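Transcriptional regulator, TetR family (Thermus thermophilus, PDB 3VPR) represses transcription as a TetR-family regulator, probably by binding DNA through a helix-turn-helix motif. Local coordinates at residues 78-81 against 82-86; 121-124 against 125-129. All coordinates share one frame; numbering follows the deposited sequence.

Interactions 1 and 2 are each local contacts within one helix, on 75-92 and 109-135 respectively, and their centres lie about 11 Å apart. The two helices meet directly. His86 ND1 and His122 NE2 are 3.0 Å apart, a probable hydrogen bond, and the stacked rings of Phe82 and His122 approach to 3.2 Å between Phe82 CZ and His122 CE1. Farther along, Leu79 CD1 touches Leu126 CD1 at 3.6 Å. Both contacts belong to the C-terminal domain of the TetR fold, the part that in this family generally carries the ligand pocket and the dimer interface; neither includes residues of the predicted helix-turn-helix, 25-44.

Interaction 1. Residues 78-81 against 82-86; sequences ALRR and FMEAH
The guanidinium of Arg80 meets the carboxylate of Glu84 at its edge: both Glu84 oxygens lie near the guanidinium plane, with OE2 the nearer to NH1, and the two flat groups are turned 44° against each other. Their salt bridge runs from Arg80 NH1 to Glu84 OE2 at 2.5 Å, so short that its exact length is doubtful, and the N-H bends to 141° at the hydrogen. Arg80 reaches the acid by leaving the backbone with CG opposite the main-chain N and then folding at chi3 (75°), which turns the guanidinium back toward the next turn. Glu84 comes to meet it on an extended arm. Glu77 holds Arg80 NH2 in a second salt bridge, and Arg175 binds Glu84 OE1, so the carboxylate lies between two arginines, which probably favour its negative charge, although the like-charged Glu171 carboxylate lies close to Glu84 OE1. A leucine in place of Arg80 would probably leave Glu84 OE2 without its charged mate in this helix, and Glu77 without the NH2 it pairs with.

The spacing is the i to i+4 pairing of an alpha-helix, here helix 75-92 of the all-helical TetR C-terminal domain. Backbone bonds carry the same register: Phe82 N donates to Ala78 O at 3.0 Å and Ala85 N to Arg81 O at 2.9 Å, with Met83 and Glu84 bonded likewise to Leu79 and Arg80.

On another side of the helix, Leu79 and selenomethionine Met83 form an apolar pair, their side chains crossing at a slant with Leu79 CG 3.9 Å from Met83 SE. Met83 CG stands beside its own backbone N, which sets it 3.3 Å from Leu79 O. Both side chains press on His178 of helix 170-183, and Leu79 also packs on Leu185 of the second subunit.

Interaction 2. Residues 121-124 against 125-129; sequences RHEE and NLRAI
Glu123 OE2 is gripped by two arginines, Arg127 from the next turn of the same helix and Arg149, the stronger partner, from helix 144-161. The Arg127 pair is an i to i+4 salt bridge along a helix of the all-helical TetR C-terminal domain, and its hydrogen bond is weak: Arg127 NH2 reaches Glu123 OE2 at 3.4 Å, though fairly straight at 153°. Carboxylate and guanidinium planes stand 72° apart, so the groups are not set for a side-by-side, two-pronged pairing. Instead one oxygen, OE2, comes to the guanidinium edge, while the aliphatic Glu123 CG lies 3.7 Å from Arg127 NE, a nitrogen that is buried and has no polar partner in the model. Arg127 gets there as a straight rod from CG to NE, with CG set against Glu123 O at 3.1 Å.

Glu124 offers Arg127 charge but no bond. Its chain bends at chi2 (51°), putting OE1 4.6 Å from Arg127 NH1 and well out of the guanidinium plane; its other oxygen, OE2, forms a salt bridge with Arg131 further along.

A water joins His122 to Asn125, accepting from Asn125 ND2 at 2.7 Å and lying 2.9 Å from His122 ND1. This bridge, together with the bond from His122 NE2 to His86, holds the imidazole at both nitrogens and so probably fixes its rotation. The backbone beneath is forked: Asn125 N donates to Arg121 O, four residues back, at 3.0 Å and weakly to His122 O, three back, at 3.2 Å.

Helix 109-135 is packed against three others: Asn125 and Ile129 pack on Leu70 of helix 47-70, Arg127 lies on Val144 and Ala145 of helix 144-161, and Ile129 touches Ala78 and Phe82 of helix 75-92.

Interaction 1. Residues 78-81 against 82-86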
loop_
_atom_site.group_PDB
_atom_site.type_symbol
_atom_site.label_atom_id
_atom_site.label_comp_id
_atom_site.label_asym_id
_atom_site.label_seq_id
_atom_site.Cartn_x
_atom_site.Cartn_y
_atom_site.Cartn_z
ATOM N N ALA A 78 -15.257 4.609 -18.443
ATOM C CA ALA A 78 -14.627 5.710 -17.740
ATOM C C ALA A 78 -13.781 5.158 -16.590
ATOM O O ALA A 78 -12.697 5.667 -16.289
ATOM C CB ALA A 78 -15.693 6.658 -17.198
ATOM N N LEU A 79 -14.282 4.111 -15.945
ATOM C CA LEU A 79 -13.551 3.516 -14.835
ATOM C C LEU A 79 -12.297 2.832 -15.361
ATOM O O LEU A 79 -11.232 2.944 -14.763
ATOM C CB LEU A 79 -14.429 2.503 -14.096
ATOM C CG LEU A 79 -13.729 1.747 -12.954
ATOM C CD1 LEU A 79 -13.322 2.727 -11.862
ATOM C CD2 LEU A 79 -14.656 0.672 -12.394
ATOM N N ARG A 80 -12.414 2.149 -16.498
ATOM C CA ARG A 80 -11.264 1.443 -17.064
ATOM C C ARG A 80 -10.151 2.398 -17.488
ATOM O O ARG A 80 -8.965 2.144 -17.240
ATOM C CB ARG A 80 -11.691 0.580 -18.257
ATOM C CG ARG A 80 -10.544 -0.262 -18.843
ATOM C CD ARG A 80 -11.034 -1.285 -19.887
ATOM N NE ARG A 80 -11.380 -0.686 -21.179
ATOM C CZ ARG A 80 -10.498 -0.228 -22.070
ATOM N NH1 ARG A 80 -9.195 -0.293 -21.830
ATOM N NH2 ARG A 80 -10.924 0.296 -23.211
ATOM N N ARG A 81 -10.536 3.499 -18.123
ATOM C CA ARG A 81 -9.557 4.475 -18.560
ATOM C C ARG A 81 -8.888 5.095 -17.346
ATOM O O ARG A 81 -7.686 5.289 -17.326
ATOM C CB ARG A 81 -10.221 5.547 -19.418
ATOM C CG ARG A 81 -10.994 4.963 -20.591
ATOM C CD ARG A 81 -10.959 5.888 -21.786
ATOM N NE ARG A 81 -9.629 5.902 -22.385
ATOM C CZ ARG A 81 -9.116 6.935 -23.041
ATOM N NH1 ARG A 81 -9.820 8.053 -23.186
ATOM N NH2 ARG A 81 -7.891 6.853 -23.548
ATOM N N PHE A 82 -9.664 5.402 -16.320
ATOM C CA PHE A 82 -9.070 5.972 -15.130
ATOM C C PHE A 82 -7.989 5.025 -14.578
ATOM O O PHE A 82 -6.851 5.433 -14.342
ATOM C CB PHE A 82 -10.141 6.207 -14.076
ATOM C CG PHE A 82 -9.620 6.804 -12.796
ATOM C CD1 PHE A 82 -8.987 6.012 -11.841
ATOM C CD2 PHE A 82 -9.790 8.163 -12.533
ATOM C CE1 PHE A 82 -8.538 6.570 -10.633
ATOM C CE2 PHE A 82 -9.348 8.719 -11.341
ATOM C CZ PHE A 82 -8.723 7.927 -10.388
HETATM N N MSE A 83 -8.342 3.754 -14.404
HETATM C CA MSE A 83 -7.409 2.781 -13.850
HETATM C C MSE A 83 -6.160 2.581 -14.709
HETATM O O MSE A 83 -5.044 2.522 -14.181
HETATM C CB MSE A 83 -8.127 1.450 -13.616
HETATM C CG MSE A 83 -9.240 1.549 -12.580
HETATM SE SE MSE A 83 -10.293 -0.082 -12.375
HETATM C CE MSE A 83 -8.951 -1.174 -11.445
ATOM N N GLU A 84 -6.341 2.493 -16.023
ATOM C CA GLU A 84 -5.207 2.308 -16.923
ATOM C C GLU A 84 -4.304 3.535 -17.025
ATOM O O GLU A 84 -3.082 3.405 -17.036
ATOM C CB GLU A 84 -5.695 1.889 -18.311
ATOM C CG GLU A 84 -6.194 0.451 -18.330
ATOM C CD GLU A 84 -6.521 -0.055 -19.720
ATOM O OE1 GLU A 84 -5.650 0.032 -20.610
ATOM O OE2 GLU A 84 -7.645 -0.551 -19.918
ATOM N N ALA A 85 -4.899 4.722 -17.097
ATOM C CA ALA A 85 -4.123 5.951 -17.172
ATOM C C ALA A 85 -3.313 6.081 -15.881
ATOM O O ALA A 85 -2.150 6.459 -15.911
ATOM C CB ALA A 85 -5.060 7.166 -17.345
ATOM N N HIS A 86 -3.933 5.753 -14.747
ATOM C CA HIS A 86 -3.257 5.825 -13.451
ATOM C C HIS A 86 -2.023 4.928 -13.448
ATOM O O HIS A 86 -0.927 5.376 -13.140
ATOM C CB HIS A 86 -4.223 5.398 -12.338
ATOM C CG HIS A 86 -3.618 5.386 -10.966
ATOM N ND1 HIS A 86 -4.124 6.135 -9.924
ATOM C CD2 HIS A 86 -2.567 4.699 -10.459
ATOM C CE1 HIS A 86 -3.409 5.911 -8.836
ATOM N NE2 HIS A 86 -2.459 5.044 -9.134
#

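Interaction 2. Residues 121-124 against 125-129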
loop_
_atom_site.group_PDB
_atom_site.type_symbol
_atom_site.label_atom_id
_atom_site.label_comp_id
_atom_site.label_asym_id
_atom_site.label_seq_id
_atom_site.Cartn_x
_atom_site.Cartn_y
_atom_site.Cartn_z
ATOM N N ARG A 121 -8.195 14.905 -4.347
ATOM C CA ARG A 121 -8.871 15.299 -5.587
ATOM C C ARG A 121 -8.984 14.118 -6.540
ATOM O O ARG A 121 -10.013 13.920 -7.201
ATOM C CB ARG A 121 -8.099 16.439 -6.256
ATOM C CG ARG A 121 -8.755 17.063 -7.482
ATOM C CD ARG A 121 -7.967 18.322 -7.889
ATOM N NE ARG A 121 -8.520 19.011 -9.054
ATOM C CZ ARG A 121 -9.697 19.632 -9.076
ATOM N NH1 ARG A 121 -10.464 19.659 -7.993
ATOM N NH2 ARG A 121 -10.110 20.222 -10.189
ATOM N N HIS A 122 -7.915 13.334 -6.609
ATOM C CA HIS A 122 -7.872 12.160 -7.467
ATOM C C HIS A 122 -8.911 11.128 -6.997
ATOM O O HIS A 122 -9.624 10.535 -7.806
ATOM C CB HIS A 122 -6.468 11.549 -7.423
ATOM C CG HIS A 122 -6.224 10.505 -8.466
ATOM N ND1 HIS A 122 -6.365 10.754 -9.816
ATOM C CD2 HIS A 122 -5.795 9.223 -8.362
ATOM C CE1 HIS A 122 -6.029 9.672 -10.498
ATOM N NE2 HIS A 122 -5.678 8.730 -9.640
ATOM N N GLU A 123 -8.982 10.920 -5.684
ATOM C CA GLU A 123 -9.921 9.968 -5.101
ATOM C C GLU A 123 -11.353 10.445 -5.337
ATOM O O GLU A 123 -12.261 9.644 -5.579
ATOM C CB GLU A 123 -9.636 9.808 -3.599
ATOM C CG GLU A 123 -10.658 8.967 -2.848
ATOM C CD GLU A 123 -10.081 8.321 -1.600
ATOM O OE1 GLU A 123 -9.224 8.944 -0.937
ATOM O OE2 GLU A 123 -10.488 7.190 -1.271
ATOM N N GLU A 124 -11.548 11.758 -5.285
ATOM C CA GLU A 124 -12.871 12.342 -5.510
ATOM C C GLU A 124 -13.315 12.193 -6.972
ATOM O O GLU A 124 -14.499 12.015 -7.245
ATOM C CB GLU A 124 -12.878 13.816 -5.092
ATOM C CG GLU A 124 -14.236 14.494 -5.228
ATOM C CD GLU A 124 -15.358 13.711 -4.557
ATOM O OE1 GLU A 124 -15.233 13.401 -3.347
ATOM O OE2 GLU A 124 -16.366 13.410 -5.243
ATOM N N ASN A 125 -12.373 12.251 -7.912
ATOM C CA ASN A 125 -12.737 12.085 -9.321
ATOM C C ASN A 125 -13.157 10.635 -9.569
ATOM O O ASN A 125 -14.050 10.358 -10.384
ATOM C CB ASN A 125 -11.568 12.436 -10.247
ATOM C CG ASN A 125 -11.311 13.932 -10.329
ATOM O OD1 ASN A 125 -12.245 14.729 -10.279
ATOM N ND2 ASN A 125 -10.040 14.320 -10.471
ATOM N N LEU A 126 -12.515 9.701 -8.864
ATOM C CA LEU A 126 -12.855 8.297 -9.033
ATOM C C LEU A 126 -14.255 8.078 -8.477
ATOM O O LEU A 126 -15.077 7.400 -9.088
ATOM C CB LEU A 126 -11.846 7.397 -8.301
ATOM C CG LEU A 126 -12.119 5.886 -8.340
ATOM C CD1 LEU A 126 -12.266 5.424 -9.775
ATOM C CD2 LEU A 126 -10.972 5.130 -7.636
ATOM N N ARG A 127 -14.515 8.662 -7.314
ATOM C CA ARG A 127 -15.814 8.544 -6.678
ATOM C C ARG A 127 -16.907 9.085 -7.584
ATOM O O ARG A 127 -17.995 8.502 -7.671
ATOM C CB ARG A 127 -15.826 9.293 -5.346
ATOM C CG ARG A 127 -14.893 8.691 -4.304
ATOM C CD ARG A 127 -15.132 9.292 -2.925
ATOM N NE ARG A 127 -14.189 8.764 -1.943
ATOM C CZ ARG A 127 -14.134 9.149 -0.670
ATOM N NH1 ARG A 127 -14.974 10.068 -0.217
ATOM N NH2 ARG A 127 -13.237 8.617 0.151
ATOM N N ALA A 128 -16.619 10.195 -8.260
ATOM C CA ALA A 128 -17.598 10.792 -9.171
ATOM C C ALA A 128 -17.940 9.815 -10.292
ATOM O O ALA A 128 -19.096 9.718 -10.690
ATOM C CB ALA A 128 -17.062 12.109 -9.763
ATOM N N ILE A 129 -16.941 9.101 -10.807
ATOM C CA ILE A 129 -17.193 8.122 -11.870
ATOM C C ILE A 129 -18.059 6.973 -11.334
ATOM O O ILE A 129 -19.016 6.551 -11.973
ATOM C CB ILE A 129 -15.884 7.525 -12.419
ATOM C CG1 ILE A 129 -15.073 8.600 -13.139
ATOM C CG2 ILE A 129 -16.184 6.373 -13.361
ATOM C CD1 ILE A 129 -13.729 8.103 -13.655
HETATM O O HOH W 1 -8.133 12.566 -11.328
#